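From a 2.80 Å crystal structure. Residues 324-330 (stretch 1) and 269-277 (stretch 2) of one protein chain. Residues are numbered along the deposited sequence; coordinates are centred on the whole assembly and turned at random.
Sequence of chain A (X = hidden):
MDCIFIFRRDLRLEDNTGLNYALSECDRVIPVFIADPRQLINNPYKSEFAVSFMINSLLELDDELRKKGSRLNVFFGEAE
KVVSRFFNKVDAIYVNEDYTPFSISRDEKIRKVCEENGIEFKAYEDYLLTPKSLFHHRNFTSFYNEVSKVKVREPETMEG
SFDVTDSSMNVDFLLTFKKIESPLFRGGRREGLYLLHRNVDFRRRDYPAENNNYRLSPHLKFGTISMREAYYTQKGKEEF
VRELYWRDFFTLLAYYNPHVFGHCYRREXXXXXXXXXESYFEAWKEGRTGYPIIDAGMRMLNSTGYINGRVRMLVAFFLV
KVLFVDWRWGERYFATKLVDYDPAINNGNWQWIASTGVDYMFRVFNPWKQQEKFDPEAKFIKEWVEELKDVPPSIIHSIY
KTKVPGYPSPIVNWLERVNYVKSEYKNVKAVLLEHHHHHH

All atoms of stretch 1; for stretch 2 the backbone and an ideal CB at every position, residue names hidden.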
# COMPACT_ATOMS: atom_id res chain seq x y z
N PHE A 324 12.03 -20.12 5.62
CA PHE A 324 12.75 -19.50 6.74
C PHE A 324 13.63 -18.30 6.32
O PHE A 324 14.83 -18.25 6.61
CB PHE A 324 13.56 -20.58 7.46
CG PHE A 324 13.98 -20.19 8.86
CD1 PHE A 324 13.13 -19.46 9.69
CD2 PHE A 324 15.23 -20.59 9.35
CE1 PHE A 324 13.52 -19.13 10.99
CE2 PHE A 324 15.63 -20.26 10.66
CZ PHE A 324 14.77 -19.53 11.47
N VAL A 325 13.01 -17.34 5.62
CA VAL A 325 13.69 -16.13 5.17
C VAL A 325 13.14 -14.93 5.96
O VAL A 325 11.93 -14.81 6.18
CB VAL A 325 13.49 -15.91 3.66
CG1 VAL A 325 14.09 -14.58 3.25
CG2 VAL A 325 14.13 -17.04 2.88
N ASP A 326 14.03 -14.05 6.41
CA ASP A 326 13.64 -12.88 7.19
C ASP A 326 12.47 -12.14 6.53
O ASP A 326 12.51 -11.84 5.34
CB ASP A 326 14.85 -11.95 7.34
CG ASP A 326 14.62 -10.83 8.34
OD1 ASP A 326 15.60 -10.13 8.65
OD2 ASP A 326 13.48 -10.64 8.80
N TRP A 327 11.43 -11.84 7.31
CA TRP A 327 10.28 -11.13 6.76
C TRP A 327 10.62 -9.77 6.16
O TRP A 327 9.91 -9.28 5.28
CB TRP A 327 9.19 -10.96 7.83
CG TRP A 327 9.63 -10.24 9.05
CD1 TRP A 327 10.09 -10.80 10.20
CD2 TRP A 327 9.63 -8.83 9.27
NE1 TRP A 327 10.37 -9.83 11.13
CE2 TRP A 327 10.10 -8.60 10.58
CE3 TRP A 327 9.28 -7.72 8.48
CZ2 TRP A 327 10.23 -7.32 11.12
CZ3 TRP A 327 9.41 -6.45 9.01
CH2 TRP A 327 9.88 -6.26 10.33
N ARG A 328 11.71 -9.15 6.62
CA ARG A 328 12.13 -7.86 6.10
C ARG A 328 12.50 -7.98 4.63
O ARG A 328 12.31 -7.04 3.86
CB ARG A 328 13.33 -7.31 6.88
CG ARG A 328 13.02 -6.94 8.30
CD ARG A 328 14.28 -6.50 9.01
NE ARG A 328 14.15 -6.53 10.47
CZ ARG A 328 13.94 -7.64 11.20
NH1 ARG A 328 13.84 -8.82 10.61
NH2 ARG A 328 13.85 -7.55 12.52
N TRP A 329 13.03 -9.13 4.23
CA TRP A 329 13.40 -9.36 2.83
C TRP A 329 12.12 -9.34 1.99
O TRP A 329 12.05 -8.68 0.94
CB TRP A 329 14.08 -10.73 2.69
CG TRP A 329 15.50 -10.81 3.19
CD1 TRP A 329 16.04 -10.15 4.26
CD2 TRP A 329 16.54 -11.65 2.67
NE1 TRP A 329 17.35 -10.52 4.44
CE2 TRP A 329 17.68 -11.44 3.48
CE3 TRP A 329 16.61 -12.56 1.61
CZ2 TRP A 329 18.89 -12.12 3.25
CZ3 TRP A 329 17.82 -13.23 1.39
CH2 TRP A 329 18.94 -13.00 2.21
N GLY A 330 11.12 -10.07 2.45
CA GLY A 330 9.85 -10.14 1.75
C GLY A 330 9.18 -8.79 1.73
O GLY A 330 8.61 -8.40 0.73
N UNK A 269 11.95 -11.15 19.10
CA UNK A 269 12.22 -11.90 17.88
C UNK A 269 13.28 -11.31 16.96
O UNK A 269 13.52 -11.83 15.87
CB UNK A 269 10.92 -12.04 17.09
N UNK A 270 13.91 -10.22 17.39
CA UNK A 270 14.96 -9.61 16.59
C UNK A 270 16.19 -10.52 16.69
O UNK A 270 17.25 -10.25 16.11
CB UNK A 270 15.27 -8.19 17.06
N UNK A 271 16.04 -11.62 17.42
CA UNK A 271 17.11 -12.58 17.64
C UNK A 271 16.96 -13.86 16.85
O UNK A 271 17.81 -14.75 16.94
CB UNK A 271 17.20 -12.92 19.13
N UNK A 272 15.88 -13.96 16.08
CA UNK A 272 15.65 -15.15 15.26
C UNK A 272 16.80 -15.32 14.28
O UNK A 272 17.27 -14.35 13.69
CB UNK A 272 14.32 -15.05 14.51
N UNK A 273 17.28 -16.54 14.13
CA UNK A 273 18.38 -16.81 13.21
C UNK A 273 17.81 -17.26 11.88
O UNK A 273 17.74 -18.46 11.60
CB UNK A 273 19.33 -17.86 13.78
N UNK A 274 17.38 -16.30 11.08
CA UNK A 274 16.82 -16.59 9.78
C UNK A 274 17.84 -17.34 8.93
O UNK A 274 18.98 -16.90 8.79
CB UNK A 274 16.38 -15.30 9.09
N UNK A 275 17.43 -18.47 8.37
CA UNK A 275 18.32 -19.27 7.54
C UNK A 275 18.73 -18.47 6.30
O UNK A 275 19.80 -18.69 5.74
CB UNK A 275 17.65 -20.58 7.14
N UNK A 276 17.87 -17.54 5.89
CA UNK A 276 18.08 -16.68 4.71
C UNK A 276 18.83 -17.29 3.54
O UNK A 276 19.76 -16.68 3.01
CB UNK A 276 18.84 -15.42 5.15
N UNK A 277 18.43 -18.48 3.12
CA UNK A 277 19.09 -19.12 1.99
C UNK A 277 18.78 -18.38 0.69
O UNK A 277 17.74 -18.60 0.07
CB UNK A 277 18.66 -20.58 1.88

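Position 269 lies in a 3-10 segment that begins earlier in the chain, and its ideal CB has nothing of stretch 1 within 5.5 Å, so almost any side chain would serve. It is Tyr269, whose ring leads away and whose O accepts a backbone hydrogen bond from N of position 272.

At position 270 CA-to-CB points sideways, but the ideal CB lies 4.8 Å from Arg328 NH2. A cationic group within reach calls for an acceptor; Asp, Glu, Asn or Gln could all supply one. The residue is Asp270. Its OD2 lies 2.7 Å from Arg328 NH2, at the edge of the guanidinium near its plane, and forms a salt bridge. Arg328 NH1 also makes a salt bridge with Asp326 OD2, at 2.6 Å, so the guanidinium is held between two carboxylates.

Position 271 is out of reach and sets no demand; it is Asn271.

Position 272 points toward stretch 1, with its ideal CB 5.4 Å from Phe324 CZ. An apolar side chain of moderate size, such as Val, Ile or Leu, would suit. Ile272 brings CG2 to 3.9 Å from Phe324 CE1.

Position 273 points sideways and makes its close approach through the backbone: its O is 2.9 Å from Phe324 CE2. Many residues would fit; it is Ser273.

At position 274 the ideal CB is 3.8 Å from Asp326 N, and the backbone of stretch 1 runs alongside, flanked by Phe324 and Trp327. A broad, flat side chain could cover this surface, whether Phe, Tyr or Trp. Trp274 receives Asp326 CA over one face, 3.7 Å from the centroid of its five-membered ring, a CH-pi contact. Its CE3 is 3.8 Å from Phe324 CE1, and its CZ2 is 3.7 Å from Trp327 CD1.

Position 275 is tight, its ideal CB 3.3 Å from Phe324 CD2, so there is little room on the ring side, and either a small side chain or one that leads off from the ring would suit; Glu275 does the latter, with chi1 t.

Position 276 has positive phi, which Gly and Asn tolerate well. Its N donates to Phe324 O at 3.2 Å, while Asp326 N offers a proton nearby, so a short side chain with an acceptor is favoured: Asn or Asp. Asn276 accepts from Asp326 N through OD1 at 2.8 Å and nearly straight (174°). Its CG rests over one face of Trp329, 3.6 Å from CZ2.

Position 277 points away and precedes a helix, an N-cap site favouring Ser, Thr, Asp or Asn; it is Asn277.

Stretch 2 269-277: YDNISWENN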
# COMPACT_ATOMS: atom_id res chain seq x y z
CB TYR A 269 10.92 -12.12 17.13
CG TYR A 269 9.94 -12.97 17.91
CD1 TYR A 269 10.16 -14.33 18.09
CD2 TYR A 269 8.80 -12.41 18.47
CE1 TYR A 269 9.27 -15.11 18.81
CE2 TYR A 269 7.90 -13.18 19.20
CZ TYR A 269 8.14 -14.53 19.37
OH TYR A 269 7.24 -15.29 20.07
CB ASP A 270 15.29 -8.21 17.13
CG ASP A 270 14.62 -7.10 16.32
OD1 ASP A 270 14.66 -5.93 16.76
OD2 ASP A 270 14.07 -7.40 15.23
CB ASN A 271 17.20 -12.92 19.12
CG ASN A 271 17.88 -11.83 19.92
OD1 ASN A 271 17.61 -11.67 21.11
ND2 ASN A 271 18.78 -11.08 19.27
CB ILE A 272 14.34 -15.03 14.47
CG1 ILE A 272 13.16 -15.03 15.45
CG2 ILE A 272 14.23 -16.16 13.46
CD1 ILE A 272 11.81 -14.93 14.79
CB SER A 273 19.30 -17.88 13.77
OG SER A 273 19.89 -17.43 14.97
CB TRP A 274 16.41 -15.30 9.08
CG TRP A 274 15.49 -14.44 9.89
CD1 TRP A 274 15.82 -13.34 10.62
CD2 TRP A 274 14.09 -14.64 10.09
NE1 TRP A 274 14.72 -12.84 11.26
CE2 TRP A 274 13.64 -13.63 10.96
CE3 TRP A 274 13.17 -15.59 9.62
CZ2 TRP A 274 12.31 -13.53 11.37
CZ3 TRP A 274 11.85 -15.49 10.03
CH2 TRP A 274 11.43 -14.46 10.90
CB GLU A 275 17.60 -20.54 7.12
CG GLU A 275 18.43 -21.49 6.28
CD GLU A 275 17.60 -22.18 5.23
OE1 GLU A 275 17.17 -21.50 4.28
OE2 GLU A 275 17.35 -23.40 5.36
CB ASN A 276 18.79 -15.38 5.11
CG ASN A 276 17.90 -14.43 5.86
OD1 ASN A 276 16.69 -14.39 5.64
ND2 ASN A 276 18.49 -13.63 6.73
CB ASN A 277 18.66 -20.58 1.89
CG ASN A 277 19.09 -21.22 0.59
OD1 ASN A 277 20.24 -21.07 0.17
ND2 ASN A 277 18.18 -21.93 -0.05
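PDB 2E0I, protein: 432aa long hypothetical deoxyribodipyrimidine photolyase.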